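Local coordinates for protein dTDP-4-dehydrorhamnose reductase (Bacillus anthracis, PDB 3SC6) that catalyses the NADP(H)-dependent interconversion of dTDP-4-dehydro-6-deoxy-L-mannose and dTDP-L-rhamnose, a reductase step of rhamnose biosynthesis, at residues Q71-R76 with P126-G131; G86-A91 with E138-E143; D183-P188 with P252-F257. All coordinates share one frame; numbering follows the deposited sequence.

Contact 1: residues Q71-R76 with P126-G131; sequences QAEKER and PINIYG. With NAP (NADP nicotinamide-adenine-dinucleotide phosphate), chain G.
A72 and E73 face Y130 and I129 with CA-CA distances of 5.9 Å (A72 to Y130) and 5.8 Å (E73 to I129), setting the loop after the short helix 69-72 against the first turn of helix 129-144. This is the cofactor side of a Rossmann fold, and Y130 with K134 matches the Tyr-x-x-x-Lys signature of short-chain dehydrogenases. I129 is the main side chain: CG2 sits near A72 O (3.5 Å), while CG1 and CD1 lie across the side chain of R76, with CD1 over one face of the guanidinium. A72 CB lies beside the CB atoms of I129 and Y130. E73 bends at chi2 (-66°), which carries its carboxylate back toward the helix start. There OE2 takes a weak, nearly straight bond from I129 N (3.4 Å), where a negative charge would suit the helix dipole. N128 is the N-cap, its OD1 accepting from G131 N at 2.7 Å, nearly along the C=O axis. With CG anti to the backbone N (chi1 171°), the Y130 ring runs off to NADP, where OH and O2D, a nicotinamide-ribose hydroxyl, make a hydrogen bond modelled very short (2.4 Å), a doubtful length.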
loop_
_atom_site.group_PDB
_atom_site.type_symbol
_atom_site.label_atom_id
_atom_site.label_comp_id
_atom_site.label_asym_id
_atom_site.label_seq_id
_atom_site.Cartn_x
_atom_site.Cartn_y
_atom_site.Cartn_z
ATOM N N GLN A 71 14.926 7.930 2.100
ATOM C CA GLN A 71 16.230 7.295 1.955
ATOM C C GLN A 71 16.390 6.641 0.576
ATOM O O GLN A 71 17.508 6.349 0.146
ATOM C CB GLN A 71 16.456 6.296 3.095
ATOM C CG GLN A 71 17.831 5.643 3.106
ATOM C CD GLN A 71 18.020 4.705 4.285
ATOM O OE1 GLN A 71 19.097 4.139 4.474
ATOM N NE2 GLN A 71 16.973 4.545 5.093
ATOM N N ALA A 72 15.271 6.429 -0.114
ATOM C CA ALA A 72 15.283 5.823 -1.442
ATOM C C ALA A 72 16.116 6.669 -2.402
ATOM O O ALA A 72 16.749 6.142 -3.314
ATOM C CB ALA A 72 13.861 5.682 -1.968
ATOM N N GLU A 73 16.101 7.983 -2.189
ATOM C CA GLU A 73 16.853 8.925 -3.022
ATOM C C GLU A 73 18.362 8.731 -2.875
ATOM O O GLU A 73 19.123 8.977 -3.810
ATOM C CB GLU A 73 16.489 10.365 -2.632
ATOM C CG GLU A 73 15.027 10.750 -2.861
ATOM C CD GLU A 73 14.638 10.765 -4.329
ATOM O OE1 GLU A 73 15.545 10.799 -5.189
ATOM O OE2 GLU A 73 13.424 10.797 -4.622
ATOM N N LYS A 74 18.787 8.288 -1.698
ATOM C CA LYS A 74 20.198 8.070 -1.424
ATOM C C LYS A 74 20.659 6.644 -1.737
ATOM O O LYS A 74 21.843 6.410 -1.972
ATOM C CB LYS A 74 20.499 8.449 0.027
ATOM C CG LYS A 74 20.187 9.916 0.315
ATOM C CD LYS A 74 20.513 10.322 1.739
ATOM C CE LYS A 74 20.212 11.803 1.960
ATOM N NZ LYS A 74 20.539 12.255 3.342
ATOM N N GLU A 75 19.723 5.702 -1.740
ATOM C CA GLU A 75 20.033 4.305 -2.035
ATOM C C GLU A 75 19.132 3.835 -3.166
ATOM O O GLU A 75 18.139 3.142 -2.945
ATOM C CB GLU A 75 19.869 3.434 -0.790
ATOM C CG GLU A 75 20.835 3.797 0.332
ATOM C CD GLU A 75 20.667 2.930 1.568
ATOM O OE1 GLU A 75 21.513 3.030 2.478
ATOM O OE2 GLU A 75 19.703 2.137 1.624
ATOM N N ARG A 76 19.502 4.212 -4.386
ATOM C CA ARG A 76 18.734 3.857 -5.577
ATOM C C ARG A 76 18.826 2.384 -5.979
ATOM O O ARG A 76 17.802 1.760 -6.242
ATOM C CB ARG A 76 19.109 4.780 -6.741
ATOM C CG ARG A 76 18.830 6.251 -6.435
ATOM C CD ARG A 76 19.145 7.175 -7.605
ATOM N NE ARG A 76 18.855 8.573 -7.276
ATOM C CZ ARG A 76 18.994 9.600 -8.115
ATOM N NH1 ARG A 76 19.409 9.402 -9.364
ATOM N NH2 ARG A 76 18.704 10.832 -7.709
ATOM N N PRO A 126 6.499 8.457 -12.704
ATOM C CA PRO A 126 7.054 8.414 -11.354
ATOM C C PRO A 126 7.646 9.743 -10.925
ATOM O O PRO A 126 8.459 10.320 -11.648
ATOM C CB PRO A 126 8.137 7.345 -11.461
ATOM C CG PRO A 126 7.641 6.427 -12.508
ATOM C CD PRO A 126 6.895 7.277 -13.495
ATOM N N ILE A 127 7.250 10.206 -9.744
ATOM C CA ILE A 127 7.722 11.479 -9.204
ATOM C C ILE A 127 9.026 11.383 -8.388
ATOM O O ILE A 127 9.741 12.376 -8.247
ATOM C CB ILE A 127 6.612 12.120 -8.331
ATOM C CG1 ILE A 127 6.978 13.550 -7.925
ATOM C CG2 ILE A 127 6.316 11.244 -7.118
ATOM C CD1 ILE A 127 5.897 14.237 -7.113
ATOM N N ASN A 128 9.335 10.199 -7.860
ATOM C CA ASN A 128 10.552 10.001 -7.061
ATOM C C ASN A 128 11.115 8.591 -7.224
ATOM O O ASN A 128 10.489 7.749 -7.854
ATOM C CB ASN A 128 10.261 10.309 -5.588
ATOM C CG ASN A 128 9.189 9.408 -4.996
ATOM O OD1 ASN A 128 8.874 8.350 -5.539
ATOM N ND2 ASN A 128 8.651 9.810 -3.854
ATOM N N ILE A 129 12.288 8.327 -6.649
ATOM C CA ILE A 129 12.912 6.995 -6.762
ATOM C C ILE A 129 11.992 5.863 -6.322
ATOM O O ILE A 129 11.917 4.835 -6.987
ATOM C CB ILE A 129 14.259 6.915 -6.024
ATOM C CG1 ILE A 129 15.268 7.860 -6.674
ATOM C CG2 ILE A 129 14.827 5.514 -6.112
ATOM C CD1 ILE A 129 15.561 7.528 -8.127
ATOM N N TYR A 130 11.309 6.035 -5.197
ATOM C CA TYR A 130 10.394 5.004 -4.714
ATOM C C TYR A 130 9.340 4.701 -5.762
ATOM O O TYR A 130 9.114 3.539 -6.112
ATOM C CB TYR A 130 9.732 5.442 -3.412
ATOM C CG TYR A 130 8.602 4.545 -2.937
ATOM C CD1 TYR A 130 8.847 3.381 -2.219
ATOM C CD2 TYR A 130 7.280 4.906 -3.162
ATOM C CE1 TYR A 130 7.800 2.582 -1.775
ATOM C CE2 TYR A 130 6.238 4.127 -2.721
ATOM C CZ TYR A 130 6.494 2.970 -2.030
ATOM O OH TYR A 130 5.431 2.209 -1.599
ATOM N N GLY A 131 8.704 5.754 -6.266
ATOM C CA GLY A 131 7.669 5.607 -7.280
ATOM C C GLY A 131 8.174 4.940 -8.545
ATOM O O GLY A 131 7.485 4.099 -9.126
HETATM P PA NAP G . 6.278 -2.051 5.271
HETATM O O1A NAP G . 7.649 -1.454 5.061
HETATM O O2A NAP G . 5.750 -2.213 6.680
HETATM O O5B NAP G . 6.211 -3.486 4.547
HETATM C C5B NAP G . 7.241 -3.946 3.676
HETATM C C4B NAP G . 7.852 -5.214 4.261
HETATM O O4B NAP G . 8.722 -5.827 3.296
HETATM C C3B NAP G . 8.684 -4.927 5.510
HETATM O O3B NAP G . 8.233 -5.691 6.632
HETATM C C2B NAP G . 10.089 -5.338 5.132
HETATM O O2B NAP G . 10.795 -5.916 6.228
HETATM C C1B NAP G . 9.855 -6.332 4.001
HETATM N N9A NAP G . 11.073 -6.546 3.174
HETATM C C8A NAP G . 12.103 -5.698 2.989
HETATM N N7A NAP G . 13.019 -6.295 2.192
HETATM C C5A NAP G . 12.557 -7.524 1.892
HETATM C C6A NAP G . 13.075 -8.654 1.085
HETATM N N6A NAP G . 14.269 -8.560 0.449
HETATM N N1A NAP G . 12.321 -9.773 0.994
HETATM C C2A NAP G . 11.135 -9.857 1.627
HETATM N N3A NAP G . 10.650 -8.840 2.369
HETATM C C4A NAP G . 11.336 -7.678 2.515
HETATM O O3 NAP G . 5.213 -1.197 4.406
HETATM P PN NAP G . 3.719 -1.727 4.071
HETATM O O1N NAP G . 2.808 -0.523 4.015
HETATM O O2N NAP G . 3.373 -2.908 4.943
HETATM O O5D NAP G . 3.879 -2.285 2.575
HETATM C C5D NAP G . 2.732 -2.658 1.811
HETATM C C4D NAP G . 2.904 -2.250 0.349
HETATM O O4D NAP G . 2.132 -1.072 0.069
HETATM C C3D NAP G . 4.352 -1.933 -0.017
HETATM O O3D NAP G . 4.758 -2.717 -1.142
HETATM C C2D NAP G . 4.367 -0.460 -0.364
HETATM O O2D NAP G . 5.240 -0.220 -1.469
HETATM C C1D NAP G . 2.913 -0.138 -0.689
HETATM N N1N NAP G . 2.527 1.244 -0.364
HETATM C C2N NAP G . 2.620 1.692 0.899
HETATM C C3N NAP G . 2.255 2.998 1.223
HETATM C C7N NAP G . 2.373 3.470 2.648
HETATM O O7N NAP G . 2.858 2.718 3.481
HETATM N N7N NAP G . 1.951 4.686 2.987
HETATM C C4N NAP G . 1.784 3.837 0.217
HETATM C C5N NAP G . 1.692 3.352 -1.076
HETATM C C6N NAP G . 2.070 2.040 -1.343
HETATM P P2B NAP G . 11.959 -5.093 6.983
HETATM O O1X NAP G . 12.234 -5.938 8.202
HETATM O O2X NAP G . 13.098 -5.043 5.993
HETATM O O3X NAP G . 11.339 -3.749 7.276
#

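Contact 2: residues G86-A91 with E138-E143; sequences GARNVA and EQFVKE
R88 lays the start of its side chain over one face of the F140 ring, the central feature where helix 76-97 runs beside helix 129-144. The CB of R88 stands 4.0 Å from the F140 ring centroid, 29° off the ring normal, a CH-pi contact; CG lies over the same face, nearest F140 CD1 at 3.5 Å. With CG anti to the backbone N the arginine first leans toward the ring, then bends at chi2 and chi3, so the guanidinium turns back to its own helix and ends 50° from the ring plane. There NE and NH1 grip a single atom, N89 OD1, side-on at 2.8 Å from NE and 3.0 Å from NH1, the acceptor lying close to the guanidinium plane. N89 is tied further by its ND2 to I42 O.

Further contacts are few: A87 CB meets V141 CG2 at 4.2 Å, and A91 CB rests against V141 CA and F140 O. The two segments point nearly the same way, their axes 20° apart and 8.1 Å at closest approach, as expected for neighbouring helices on one face of a Rossmann sheet; A87 and V141 reach down to strand 100-106.

No hydrogen bond joins the segments. The arginine contributes its aliphatic carbons and spends two of its N-H groups within its own helix, so this interface rests on apolar and CH-pi packing between two crossover helices.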
loop_
_atom_site.group_PDB
_atom_site.type_symbol
_atom_site.label_atom_id
_atom_site.label_comp_id
_atom_site.label_asym_id
_atom_site.label_seq_id
_atom_site.Cartn_x
_atom_site.Cartn_y
_atom_site.Cartn_z
ATOM N N GLY A 86 12.928 -7.608 -7.259
ATOM C CA GLY A 86 12.169 -8.444 -6.338
ATOM C C GLY A 86 10.822 -8.859 -6.903
ATOM O O GLY A 86 10.415 -10.011 -6.773
ATOM N N ALA A 87 10.124 -7.918 -7.529
ATOM C CA ALA A 87 8.820 -8.202 -8.119
ATOM C C ALA A 87 8.996 -9.107 -9.331
ATOM O O ALA A 87 8.133 -9.926 -9.646
ATOM C CB ALA A 87 8.128 -6.902 -8.524
ATOM N N ARG A 88 10.124 -8.952 -10.011
ATOM C CA ARG A 88 10.425 -9.749 -11.193
ATOM C C ARG A 88 10.622 -11.223 -10.790
ATOM O O ARG A 88 10.119 -12.124 -11.465
ATOM C CB ARG A 88 11.633 -9.123 -11.910
ATOM C CG ARG A 88 12.097 -9.754 -13.224
ATOM C CD ARG A 88 12.684 -11.129 -13.066
ATOM N NE ARG A 88 13.806 -11.075 -12.138
ATOM C CZ ARG A 88 15.055 -10.761 -12.474
ATOM N NH1 ARG A 88 15.998 -10.742 -11.540
ATOM N NH2 ARG A 88 15.366 -10.454 -13.730
ATOM N N ASN A 89 11.319 -11.457 -9.677
ATOM C CA ASN A 89 11.570 -12.817 -9.176
ATOM C C ASN A 89 10.273 -13.496 -8.735
ATOM O O ASN A 89 10.041 -14.671 -9.027
ATOM C CB ASN A 89 12.540 -12.791 -7.988
ATOM C CG ASN A 89 13.907 -12.242 -8.351
ATOM O OD1 ASN A 89 14.233 -12.076 -9.521
ATOM N ND2 ASN A 89 14.726 -11.983 -7.337
ATOM N N VAL A 90 9.437 -12.758 -8.011
ATOM C CA VAL A 90 8.162 -13.298 -7.537
ATOM C C VAL A 90 7.236 -13.527 -8.724
ATOM O O VAL A 90 6.374 -14.404 -8.686
ATOM C CB VAL A 90 7.496 -12.367 -6.504
ATOM C CG1 VAL A 90 6.111 -12.874 -6.123
ATOM C CG2 VAL A 90 8.391 -12.227 -5.272
ATOM N N ALA A 91 7.428 -12.737 -9.780
ATOM C CA ALA A 91 6.620 -12.858 -10.987
ATOM C C ALA A 91 6.959 -14.174 -11.674
ATOM O O ALA A 91 6.068 -14.961 -12.005
ATOM C CB ALA A 91 6.872 -11.691 -11.911
ATOM N N GLU A 138 6.045 -3.031 -11.403
ATOM C CA GLU A 138 4.775 -3.325 -12.071
ATOM C C GLU A 138 5.004 -3.845 -13.479
ATOM O O GLU A 138 4.340 -4.788 -13.916
ATOM C CB GLU A 138 3.898 -2.079 -12.175
ATOM C CG GLU A 138 3.443 -1.475 -10.865
ATOM C CD GLU A 138 2.631 -0.209 -11.085
ATOM O OE1 GLU A 138 2.535 0.242 -12.246
ATOM O OE2 GLU A 138 2.106 0.348 -10.103
ATOM N N GLN A 139 5.937 -3.221 -14.196
ATOM C CA GLN A 139 6.231 -3.640 -15.559
ATOM C C GLN A 139 6.748 -5.079 -15.623
ATOM O O GLN A 139 6.312 -5.831 -16.489
ATOM C CB GLN A 139 7.174 -2.658 -16.259
ATOM C CG GLN A 139 6.601 -1.240 -16.406
ATOM C CD GLN A 139 5.315 -1.180 -17.245
ATOM O OE1 GLN A 139 4.918 -2.153 -17.882
ATOM N NE2 GLN A 139 4.681 -0.017 -17.258
ATOM N N PHE A 140 7.663 -5.485 -14.737
ATOM C CA PHE A 140 8.130 -6.875 -14.808
ATOM C C PHE A 140 6.981 -7.839 -14.569
ATOM O O PHE A 140 6.977 -8.933 -15.122
ATOM C CB PHE A 140 9.278 -7.222 -13.859
ATOM C CG PHE A 140 10.584 -6.571 -14.188
ATOM C CD1 PHE A 140 11.351 -7.048 -15.239
ATOM C CD2 PHE A 140 11.120 -5.596 -13.373
ATOM C CE1 PHE A 140 12.587 -6.487 -15.533
ATOM C CE2 PHE A 140 12.363 -5.039 -13.654
ATOM C CZ PHE A 140 13.095 -5.487 -14.735
ATOM N N VAL A 141 6.013 -7.443 -13.741
ATOM C CA VAL A 141 4.860 -8.301 -13.456
ATOM C C VAL A 141 4.004 -8.490 -14.708
ATOM O O VAL A 141 3.638 -9.619 -15.042
ATOM C CB VAL A 141 3.993 -7.759 -12.297
ATOM C CG1 VAL A 141 2.736 -8.607 -12.126
ATOM C CG2 VAL A 141 4.796 -7.710 -11.008
ATOM N N LYS A 142 3.677 -7.397 -15.396
ATOM C CA LYS A 142 2.869 -7.488 -16.615
ATOM C C LYS A 142 3.625 -8.207 -17.719
ATOM O O LYS A 142 3.034 -8.919 -18.531
ATOM C CB LYS A 142 2.502 -6.109 -17.165
ATOM C CG LYS A 142 1.589 -5.224 -16.335
ATOM C CD LYS A 142 1.390 -3.913 -17.120
ATOM C CE LYS A 142 0.416 -2.939 -16.487
ATOM N NZ LYS A 142 -0.975 -3.479 -16.421
ATOM N N GLU A 143 4.936 -8.004 -17.749
ATOM C CA GLU A 143 5.799 -8.612 -18.759
ATOM C C GLU A 143 6.107 -10.103 -18.569
ATOM O O GLU A 143 6.276 -10.814 -19.551
ATOM C CB GLU A 143 7.117 -7.820 -18.825
ATOM C CG GLU A 143 6.956 -6.362 -19.280
ATOM C CD GLU A 143 8.248 -5.547 -19.177
ATOM O OE1 GLU A 143 9.197 -6.003 -18.504
ATOM O OE2 GLU A 143 8.297 -4.421 -19.728
#

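Contact 3: residues D183-P188 with P252-F257; sequences DQIGSP and PKYSIF
I185 and Y254 form a single parallel bridge, CA atoms 4.9 Å apart, between the start of strand 185-190 and the irregular segment 252-257. The isolated bridge lets 252-257 lie against a strand of the Rossmann-type domain's mixed sheet without forming a regular strand itself. Two backbone hydrogen bonds flank Y254: I185 N gives to K253 O at 3.1 Å, and I185 O takes the N-H of S255 at 2.9 Å. The second is almost straight (176° at the hydrogen), whereas in the first the donor stands above the plane of the K253 carbonyl. A weaker CA-H...O contact runs from G186 CA to S255 O (3.5 Å), so the glycine backbone comes close to its neighbour one residue beyond the bridge.

Apolar packing is centred on I185. Its side chain runs alongside that of Y254, with CD1 coming obliquely to the ring at CE2 (3.6 Å). The other branch, CG2, is turned to I256 CD1 (4.0 Å), so one isoleucine is flanked by tyrosine and isoleucine.

Of the charged groups, D183 and K253 stay apart, OD1 to NZ being 6.3 Å; D183 OD1 instead accepts from T242 N.

Strand 185-190 runs parallel to 148-157 and is paired antiparallel with 218-219, G186 bonding to C218. Segment 252-257 is tied through Y254 to G112, S255 touches W155 of strand 148-157, and Q184 leans on W220 of helix 220-231.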
loop_
_atom_site.group_PDB
_atom_site.type_symbol
_atom_site.label_atom_id
_atom_site.label_comp_id
_atom_site.label_asym_id
_atom_site.label_seq_id
_atom_site.Cartn_x
_atom_site.Cartn_y
_atom_site.Cartn_z
ATOM N N ASP A 183 -0.170 21.439 2.816
ATOM C CA ASP A 183 -0.142 21.739 1.382
ATOM C C ASP A 183 0.027 20.475 0.526
ATOM O O ASP A 183 0.426 20.550 -0.638
ATOM C CB ASP A 183 0.942 22.776 1.062
ATOM C CG ASP A 183 2.329 22.327 1.480
ATOM O OD1 ASP A 183 3.293 23.082 1.236
ATOM O OD2 ASP A 183 2.455 21.227 2.057
ATOM N N GLN A 184 -0.274 19.321 1.123
ATOM C CA GLN A 184 -0.183 18.027 0.444
ATOM C C GLN A 184 -1.494 17.286 0.658
ATOM O O GLN A 184 -1.774 16.805 1.758
ATOM C CB GLN A 184 0.972 17.178 0.976
ATOM C CG GLN A 184 2.340 17.778 0.782
ATOM C CD GLN A 184 3.442 16.877 1.306
ATOM O OE1 GLN A 184 3.183 15.777 1.791
ATOM N NE2 GLN A 184 4.681 17.339 1.204
ATOM N N ILE A 185 -2.295 17.204 -0.398
ATOM C CA ILE A 185 -3.577 16.528 -0.337
ATOM C C ILE A 185 -3.434 15.059 -0.706
ATOM O O ILE A 185 -2.657 14.704 -1.594
ATOM C CB ILE A 185 -4.603 17.209 -1.265
ATOM C CG1 ILE A 185 -4.793 18.671 -0.850
ATOM C CG2 ILE A 185 -5.936 16.480 -1.226
ATOM C CD1 ILE A 185 -5.794 19.424 -1.702
ATOM N N GLY A 186 -4.179 14.207 -0.007
ATOM C CA GLY A 186 -4.144 12.772 -0.250
ATOM C C GLY A 186 -5.387 12.083 0.276
ATOM O O GLY A 186 -6.355 12.738 0.656
ATOM N N SER A 187 -5.359 10.755 0.299
ATOM C CA SER A 187 -6.495 9.983 0.781
ATOM C C SER A 187 -6.051 8.831 1.687
ATOM O O SER A 187 -5.591 7.792 1.204
ATOM C CB SER A 187 -7.295 9.444 -0.402
ATOM O OG SER A 187 -6.488 8.611 -1.208
ATOM N N PRO A 188 -6.183 9.017 3.008
ATOM C CA PRO A 188 -5.802 8.000 3.982
ATOM C C PRO A 188 -6.511 6.684 3.721
ATOM O O PRO A 188 -7.731 6.662 3.574
ATOM C CB PRO A 188 -6.272 8.594 5.313
ATOM C CG PRO A 188 -6.335 10.057 5.084
ATOM C CD PRO A 188 -6.650 10.258 3.646
ATOM N N PRO A 252 3.881 14.506 -4.015
ATOM C CA PRO A 252 2.976 15.217 -4.890
ATOM C C PRO A 252 2.072 16.114 -4.068
ATOM O O PRO A 252 1.892 15.873 -2.876
ATOM C CB PRO A 252 2.154 14.094 -5.516
ATOM C CG PRO A 252 2.136 13.035 -4.497
ATOM C CD PRO A 252 3.469 13.102 -3.824
ATOM N N LYS A 253 1.515 17.144 -4.689
ATOM C CA LYS A 253 0.627 18.048 -3.974
ATOM C C LYS A 253 -0.811 17.522 -4.012
ATOM O O LYS A 253 -1.675 18.009 -3.282
ATOM C CB LYS A 253 0.730 19.473 -4.524
ATOM C CG LYS A 253 2.126 20.070 -4.360
ATOM C CD LYS A 253 2.217 21.505 -4.853
ATOM C CE LYS A 253 3.619 22.067 -4.641
ATOM N NZ LYS A 253 3.742 23.485 -5.085
ATOM N N TYR A 254 -1.048 16.516 -4.858
ATOM C CA TYR A 254 -2.367 15.898 -5.002
ATOM C C TYR A 254 -2.227 14.409 -5.314
ATOM O O TYR A 254 -2.110 14.025 -6.476
ATOM C CB TYR A 254 -3.175 16.552 -6.127
ATOM C CG TYR A 254 -3.466 18.022 -5.950
ATOM C CD1 TYR A 254 -2.616 18.987 -6.480
ATOM C CD2 TYR A 254 -4.602 18.447 -5.271
ATOM C CE1 TYR A 254 -2.883 20.342 -6.331
ATOM C CE2 TYR A 254 -4.879 19.801 -5.115
ATOM C CZ TYR A 254 -4.015 20.742 -5.647
ATOM O OH TYR A 254 -4.281 22.083 -5.497
ATOM N N SER A 255 -2.243 13.576 -4.280
ATOM C CA SER A 255 -2.126 12.129 -4.455
ATOM C C SER A 255 -3.499 11.479 -4.290
ATOM O O SER A 255 -3.826 10.942 -3.232
ATOM C CB SER A 255 -1.135 11.548 -3.448
ATOM O OG SER A 255 -1.535 11.795 -2.109
ATOM N N ILE A 256 -4.295 11.536 -5.353
ATOM C CA ILE A 256 -5.638 10.970 -5.349
ATOM C C ILE A 256 -5.869 10.109 -6.581
ATOM O O ILE A 256 -5.368 10.419 -7.663
ATOM C CB ILE A 256 -6.698 12.096 -5.370
ATOM C CG1 ILE A 256 -6.491 13.055 -4.197
ATOM C CG2 ILE A 256 -8.106 11.514 -5.347
ATOM C CD1 ILE A 256 -7.485 14.193 -4.175
ATOM N N PHE A 257 -6.620 9.024 -6.417
ATOM C CA PHE A 257 -6.914 8.138 -7.530
ATOM C C PHE A 257 -8.374 8.228 -7.921
ATOM O O PHE A 257 -9.222 8.657 -7.131
ATOM C CB PHE A 257 -6.733 6.657 -7.174
ATOM C CG PHE A 257 -5.351 6.250 -6.791
ATOM C CD1 PHE A 257 -4.321 6.312 -7.708
ATOM C CD2 PHE A 257 -5.118 5.641 -5.574
ATOM C CE1 PHE A 257 -3.056 5.882 -7.374
ATOM C CE2 PHE A 257 -3.860 5.200 -5.237
ATOM C CZ PHE A 257 -2.826 5.317 -6.141
#

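In the fold
Contacts 1 and 2 share helix 129-144: contact 1 uses its N-terminal turn, contact 2 a stretch two turns on, and their centres lie 18 Å apart with no touch. On the other side helices 69-72 and 76-97 follow each other in the chain, so two successive elements pack on one helix. Contact 1 alone reaches NADP directly, through Y130; the side chains of A87 in contact 2 and S255 in contact 3 are each about 9 Å from the cofactor. Contact 3 closes later in the chain, yet meets contact 1 by packing, I127 CD1 to P252 N at 3.7 Å, whereas contacts 2 and 3 are centred 27 Å apart.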